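Local structure of F5/8 type C domain protein (Bacteroides ovatus, 4ZRX) at residues D25-L30 and T278-Y283; A241-P246 and K257-F262. The protein probably acts as an alpha-L-fucosidase that hydrolyses fucosyl linkages in carbohydrates, and also carries an F5/8 type C domain. All blocks are in the same frame, centred on the assembly; numbering follows the deposited sequence.

Contact 1: D25-L30 and T278-Y283; sequences DMAARL and TELFWY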
loop_
_atom_site.group_PDB
_atom_site.type_symbol
_atom_site.label_atom_id
_atom_site.label_comp_id
_atom_site.label_asym_id
_atom_site.label_seq_id
_atom_site.Cartn_x
_atom_site.Cartn_y
_atom_site.Cartn_z
ATOM N N ASP A 25 6.023 -15.372 -27.977
ATOM C CA ASP A 25 5.463 -14.561 -29.061
ATOM C C ASP A 25 3.995 -14.216 -28.789
ATOM O O ASP A 25 3.564 -13.075 -28.949
ATOM C CB ASP A 25 5.595 -15.364 -30.400
ATOM C CG ASP A 25 5.190 -14.576 -31.612
ATOM O OD1 ASP A 25 3.992 -14.396 -31.842
ATOM O OD2 ASP A 25 6.084 -14.213 -32.408
HETATM N N MSE A 26 3.228 -15.210 -28.338
HETATM C CA MSE A 26 1.840 -14.992 -28.034
HETATM C C MSE A 26 1.711 -14.113 -26.775
HETATM O O MSE A 26 0.916 -13.179 -26.723
HETATM C CB MSE A 26 1.123 -16.325 -27.875
HETATM C CG MSE A 26 1.082 -17.093 -29.216
HETATM SE SE MSE A 26 0.187 -18.800 -29.003
HETATM C CE MSE A 26 -1.644 -18.171 -29.144
ATOM N N ALA A 27 2.522 -14.416 -25.781
ATOM C CA ALA A 27 2.490 -13.640 -24.517
ATOM C C ALA A 27 2.714 -12.136 -24.750
ATOM O O ALA A 27 2.091 -11.281 -24.132
ATOM C CB ALA A 27 3.569 -14.168 -23.548
ATOM N N ALA A 28 3.634 -11.835 -25.671
ATOM C CA ALA A 28 3.987 -10.477 -25.994
ATOM C C ALA A 28 2.827 -9.723 -26.607
ATOM O O ALA A 28 2.840 -8.485 -26.642
ATOM C CB ALA A 28 5.217 -10.463 -26.957
ATOM N N ARG A 29 1.841 -10.441 -27.144
ATOM C CA ARG A 29 0.746 -9.783 -27.834
ATOM C C ARG A 29 -0.565 -9.897 -27.115
ATOM O O ARG A 29 -1.632 -9.666 -27.680
ATOM C CB ARG A 29 0.648 -10.357 -29.247
ATOM C CG ARG A 29 1.859 -9.989 -30.056
ATOM C CD ARG A 29 1.802 -10.573 -31.451
ATOM N NE ARG A 29 1.969 -12.017 -31.409
ATOM C CZ ARG A 29 1.022 -12.915 -31.661
ATOM N NH1 ARG A 29 -0.219 -12.558 -31.982
ATOM N NH2 ARG A 29 1.316 -14.204 -31.589
ATOM N N LEU A 30 -0.487 -10.213 -25.819
ATOM C CA LEU A 30 -1.636 -10.234 -24.949
ATOM C C LEU A 30 -1.862 -8.838 -24.376
ATOM O O LEU A 30 -0.928 -8.235 -23.856
ATOM C CB LEU A 30 -1.391 -11.224 -23.833
ATOM C CG LEU A 30 -2.393 -11.315 -22.690
ATOM C CD1 LEU A 30 -3.745 -11.797 -23.211
ATOM C CD2 LEU A 30 -1.885 -12.256 -21.632
ATOM N N THR A 278 -0.362 -23.227 -19.852
ATOM C CA THR A 278 -1.093 -23.492 -21.113
ATOM C C THR A 278 -1.940 -22.293 -21.534
ATOM O O THR A 278 -2.632 -22.361 -22.549
ATOM C CB THR A 278 -2.062 -24.707 -20.950
ATOM O OG1 THR A 278 -2.974 -24.423 -19.880
ATOM C CG2 THR A 278 -1.295 -25.986 -20.658
ATOM N N GLU A 279 -1.956 -21.223 -20.721
ATOM C CA GLU A 279 -2.715 -20.048 -21.059
ATOM C C GLU A 279 -2.172 -18.869 -20.274
ATOM O O GLU A 279 -1.359 -19.046 -19.384
ATOM C CB GLU A 279 -4.201 -20.254 -20.802
ATOM C CG GLU A 279 -4.577 -20.711 -19.401
ATOM C CD GLU A 279 -6.045 -21.017 -19.240
ATOM O OE1 GLU A 279 -6.911 -20.472 -19.988
ATOM O OE2 GLU A 279 -6.366 -21.761 -18.291
ATOM N N LEU A 280 -2.590 -17.675 -20.675
ATOM C CA LEU A 280 -2.072 -16.467 -20.097
ATOM C C LEU A 280 -3.172 -15.440 -20.042
ATOM O O LEU A 280 -4.060 -15.396 -20.901
ATOM C CB LEU A 280 -0.829 -15.969 -20.846
ATOM C CG LEU A 280 0.155 -15.051 -20.085
ATOM C CD1 LEU A 280 0.976 -15.886 -19.113
ATOM C CD2 LEU A 280 1.124 -14.371 -21.096
ATOM N N PHE A 281 -3.111 -14.622 -18.990
ATOM C CA PHE A 281 -4.181 -13.702 -18.678
ATOM C C PHE A 281 -3.659 -12.286 -18.570
ATOM O O PHE A 281 -2.633 -12.089 -17.931
ATOM C CB PHE A 281 -4.880 -14.084 -17.353
ATOM C CG PHE A 281 -5.317 -15.501 -17.276
ATOM C CD1 PHE A 281 -6.538 -15.899 -17.765
ATOM C CD2 PHE A 281 -4.494 -16.454 -16.717
ATOM C CE1 PHE A 281 -6.909 -17.245 -17.714
ATOM C CE2 PHE A 281 -4.850 -17.773 -16.667
ATOM C CZ PHE A 281 -6.058 -18.161 -17.169
ATOM N N TRP A 282 -4.394 -11.290 -19.114
ATOM C CA TRP A 282 -4.102 -9.890 -18.758
ATOM C C TRP A 282 -4.875 -9.656 -17.459
ATOM O O TRP A 282 -6.139 -9.614 -17.404
ATOM C CB TRP A 282 -4.494 -8.865 -19.837
ATOM C CG TRP A 282 -3.942 -7.516 -19.438
ATOM C CD1 TRP A 282 -4.523 -6.607 -18.650
ATOM C CD2 TRP A 282 -2.632 -7.004 -19.732
ATOM N NE1 TRP A 282 -3.677 -5.583 -18.376
ATOM C CE2 TRP A 282 -2.517 -5.770 -19.069
ATOM C CE3 TRP A 282 -1.561 -7.459 -20.495
ATOM C CZ2 TRP A 282 -1.380 -4.963 -19.174
ATOM C CZ3 TRP A 282 -0.409 -6.654 -20.588
ATOM C CH2 TRP A 282 -0.352 -5.408 -19.930
ATOM N N TYR A 283 -4.132 -9.533 -16.364
ATOM C CA TYR A 283 -4.747 -9.585 -15.012
ATOM C C TYR A 283 -3.841 -8.751 -14.156
ATOM O O TYR A 283 -2.946 -9.259 -13.513
ATOM C CB TYR A 283 -4.834 -11.036 -14.599
ATOM C CG TYR A 283 -5.629 -11.387 -13.355
ATOM C CD1 TYR A 283 -6.829 -10.720 -13.031
ATOM C CD2 TYR A 283 -5.248 -12.468 -12.563
ATOM C CE1 TYR A 283 -7.554 -11.039 -11.902
ATOM C CE2 TYR A 283 -5.998 -12.799 -11.400
ATOM C CZ TYR A 283 -7.163 -12.104 -11.112
ATOM O OH TYR A 283 -7.943 -12.482 -10.016
#
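Leu30 and Ala27 pack against Leu280 and Trp282 on strand 279-290. They bring helix 20-27 and the type I turn Ala27 to Leu30 onto this strand, which belongs to the mixed sheet of the alpha-L-fucosidase region, a family of the TIM-barrel clan. From CB of Leu30, CG stands anti to the backbone N (chi1 173°). CG comes within 4.3 Å of Trp282 CB. CG and CD1 lie alongside Trp282 N, and CD2 comes nearer, over the Phe281-Trp282 peptide, 3.5 Å from Phe281 C. CD2 also meets Leu280 CD2 at 3.7 Å, with Leu280 CG and CB close behind. Leu280 also turns its CG anti to its own N. Its CD2 then touches both Leu30 and Ala27, and the pair Ala27 CB to Leu280 CD2 is tight at 3.5 Å. The backbone of Leu30 joins in at the other end: its O lies 3.5 Å from Trp282 CE3, oblique to the indole. An alanine in place of Leu30 would probably open a gap beside Leu280 CD2 and the Phe281-Trp282 peptide, while the approach of its O to Trp282 could remain. Within 25-30, Arg29 NH2 makes a salt bridge of 2.7 Å to Asp25 OD1, and Tyr8 OH is a second partner of that nitrogen. The strand spends backbone bonds on other neighbours: Leu280 on Val12 and Trp282 on Lys10. No hydrogen bond crosses between 25-30 and 278-283, so this buried contact rests on apolar fit.

Contact 2: A241-P246 and K257-F262; sequences ATVLTP and KRLGVF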
loop_
_atom_site.group_PDB
_atom_site.type_symbol
_atom_site.label_atom_id
_atom_site.label_comp_id
_atom_site.label_asym_id
_atom_site.label_seq_id
_atom_site.Cartn_x
_atom_site.Cartn_y
_atom_site.Cartn_z
ATOM N N ALA A 241 0.764 -9.560 -17.775
ATOM C CA ALA A 241 0.510 -10.718 -18.606
ATOM C C ALA A 241 1.020 -11.901 -17.748
ATOM O O ALA A 241 2.222 -12.127 -17.641
ATOM C CB ALA A 241 1.295 -10.631 -19.942
ATOM N N THR A 242 0.102 -12.593 -17.087
ATOM C CA THR A 242 0.435 -13.476 -15.987
ATOM C C THR A 242 -0.139 -14.876 -16.166
ATOM O O THR A 242 -1.196 -15.088 -16.828
ATOM C CB THR A 242 -0.043 -12.880 -14.612
ATOM O OG1 THR A 242 0.305 -13.797 -13.588
ATOM C CG2 THR A 242 -1.561 -12.590 -14.577
ATOM N N VAL A 243 0.588 -15.845 -15.638
ATOM C CA VAL A 243 0.126 -17.237 -15.598
ATOM C C VAL A 243 -0.891 -17.481 -14.473
ATOM O O VAL A 243 -1.496 -18.572 -14.392
ATOM C CB VAL A 243 1.305 -18.190 -15.438
ATOM C CG1 VAL A 243 2.283 -18.013 -16.537
ATOM C CG2 VAL A 243 2.006 -18.032 -14.081
ATOM N N LEU A 244 -1.026 -16.533 -13.529
ATOM C CA LEU A 244 -1.956 -16.718 -12.414
ATOM C C LEU A 244 -3.395 -16.737 -12.907
ATOM O O LEU A 244 -3.833 -15.783 -13.507
ATOM C CB LEU A 244 -1.757 -15.656 -11.328
ATOM C CG LEU A 244 -2.546 -15.874 -10.022
ATOM C CD1 LEU A 244 -2.076 -17.036 -9.211
ATOM C CD2 LEU A 244 -2.522 -14.536 -9.184
ATOM N N THR A 245 -4.129 -17.806 -12.594
ATOM C CA THR A 245 -5.463 -17.999 -13.093
ATOM C C THR A 245 -6.393 -17.268 -12.115
ATOM O O THR A 245 -6.379 -17.554 -10.902
ATOM C CB THR A 245 -5.846 -19.490 -13.184
ATOM O OG1 THR A 245 -4.949 -20.177 -14.047
ATOM C CG2 THR A 245 -7.277 -19.608 -13.706
ATOM N N PRO A 246 -7.239 -16.370 -12.625
ATOM C CA PRO A 246 -8.258 -15.754 -11.779
ATOM C C PRO A 246 -9.019 -16.748 -10.948
ATOM O O PRO A 246 -9.456 -17.797 -11.466
ATOM C CB PRO A 246 -9.161 -15.020 -12.777
ATOM C CG PRO A 246 -8.208 -14.588 -13.803
ATOM C CD PRO A 246 -7.230 -15.749 -13.961
ATOM N N LYS A 257 -2.021 -24.496 -8.450
ATOM C CA LYS A 257 -1.176 -25.414 -7.672
ATOM C C LYS A 257 -0.153 -26.098 -8.565
ATOM O O LYS A 257 1.023 -26.196 -8.200
ATOM C CB LYS A 257 -2.061 -26.451 -6.911
ATOM C CG LYS A 257 -1.325 -27.586 -6.175
ATOM C CD LYS A 257 -0.966 -27.269 -4.707
ATOM C CE LYS A 257 -0.866 -28.601 -3.903
ATOM N NZ LYS A 257 -0.145 -28.520 -2.585
ATOM N N ARG A 258 -0.574 -26.529 -9.754
ATOM C CA ARG A 258 0.349 -27.170 -10.686
ATOM C C ARG A 258 1.481 -26.237 -11.079
ATOM O O ARG A 258 2.611 -26.672 -11.156
ATOM C CB ARG A 258 -0.398 -27.691 -11.924
ATOM C CG ARG A 258 0.470 -28.231 -13.073
ATOM C CD ARG A 258 -0.339 -28.280 -14.360
ATOM N NE ARG A 258 -1.452 -29.213 -14.175
ATOM C CZ ARG A 258 -2.769 -28.943 -14.244
ATOM N NH1 ARG A 258 -3.235 -27.734 -14.549
ATOM N NH2 ARG A 258 -3.643 -29.941 -14.042
ATOM N N LEU A 259 1.208 -24.945 -11.252
ATOM C CA LEU A 259 2.292 -24.013 -11.620
ATOM C C LEU A 259 3.064 -23.449 -10.440
ATOM O O LEU A 259 4.078 -22.808 -10.657
ATOM C CB LEU A 259 1.754 -22.850 -12.438
ATOM C CG LEU A 259 1.121 -23.168 -13.793
ATOM C CD1 LEU A 259 0.889 -21.910 -14.572
ATOM C CD2 LEU A 259 1.922 -24.138 -14.583
ATOM N N GLY A 260 2.603 -23.686 -9.209
ATOM C CA GLY A 260 3.251 -23.144 -8.025
ATOM C C GLY A 260 3.042 -21.633 -7.883
ATOM O O GLY A 260 3.950 -20.942 -7.463
ATOM N N VAL A 261 1.857 -21.136 -8.244
ATOM C CA VAL A 261 1.574 -19.729 -8.195
ATOM C C VAL A 261 0.347 -19.477 -7.309
ATOM O O VAL A 261 -0.531 -20.379 -7.091
ATOM C CB VAL A 261 1.347 -19.110 -9.588
ATOM C CG1 VAL A 261 2.618 -19.164 -10.353
ATOM C CG2 VAL A 261 0.225 -19.757 -10.348
ATOM N N PHE A 262 0.328 -18.268 -6.747
ATOM C CA PHE A 262 -0.733 -17.862 -5.835
ATOM C C PHE A 262 -0.542 -16.367 -5.725
ATOM O O PHE A 262 0.508 -15.850 -6.167
ATOM C CB PHE A 262 -0.595 -18.581 -4.449
ATOM C CG PHE A 262 0.813 -18.605 -3.909
ATOM C CD1 PHE A 262 1.722 -19.606 -4.267
ATOM C CD2 PHE A 262 1.261 -17.602 -3.075
ATOM C CE1 PHE A 262 3.080 -19.600 -3.751
ATOM C CE2 PHE A 262 2.554 -17.584 -2.573
ATOM C CZ PHE A 262 3.490 -18.580 -2.900
#
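A Schellman motif ends helix 252-259, and it places Leu259 and Val261 against Val243 and Leu244, just beyond strand 241-242. Gly260 leaves the helix with a positive phi of 72°, and its N still bonds back to Lys257 O at 3.1 Å. On both sides of the glycine, the side chains of Leu259 and Val261 start out toward 241-246. Leu259 CD1 reaches Val243 CB at 3.8 Å and lies near CG2 as well, the two side chains crossing obliquely. Val243 CG2 then meets Val261 CG1 at 3.9 Å, with these side chains at about a right angle. Val261 uses its other branch on Leu244: CG2 is 3.7 Å from Leu244 CD1. Leu244 CD1 also rests on the backbone of Phe262, 3.7 Å from Phe262 N, whereas the Phe262 side chain starts away from the contact. Ile273 of helix 271-274 touches both Val243 and Val261, so the small apolar cluster is covered by a second helix. Next to it Thr245 N is hydrogen-bonded to Asn256 OD1 of helix 252-259. The bend after strand 241-242 is an ST turn. Leu244 N points almost straight at Thr242 OG1, at 3.0 Å and 169°, and the same hydroxyl is also hydrogen-bonded to Leu268 O.

How the contacts relate
From the N terminus the chain runs through helix 20-27 into the turn of contact 1. Most of the fucosidase family region follows before the chain reaches strand 241-242. Contact 2 closes a short loop there, with ten residues between 241-246 and 257-262. Helix 271-274 comes next, and strand 279-290 then closes the large loop of contact 1, which has 247 residues between its segments. Contact 2 is therefore nested inside contact 1. The two meet where strands 241-242 and 279-290 pair antiparallel: Thr242 N and Phe281 O lie 2.9 Å apart, a probable hydrogen bond. Contact 1 ties helix 20-27 to strand 279-290, and contact 2 ties the end of helix 252-259 to the loop after strand 241-242.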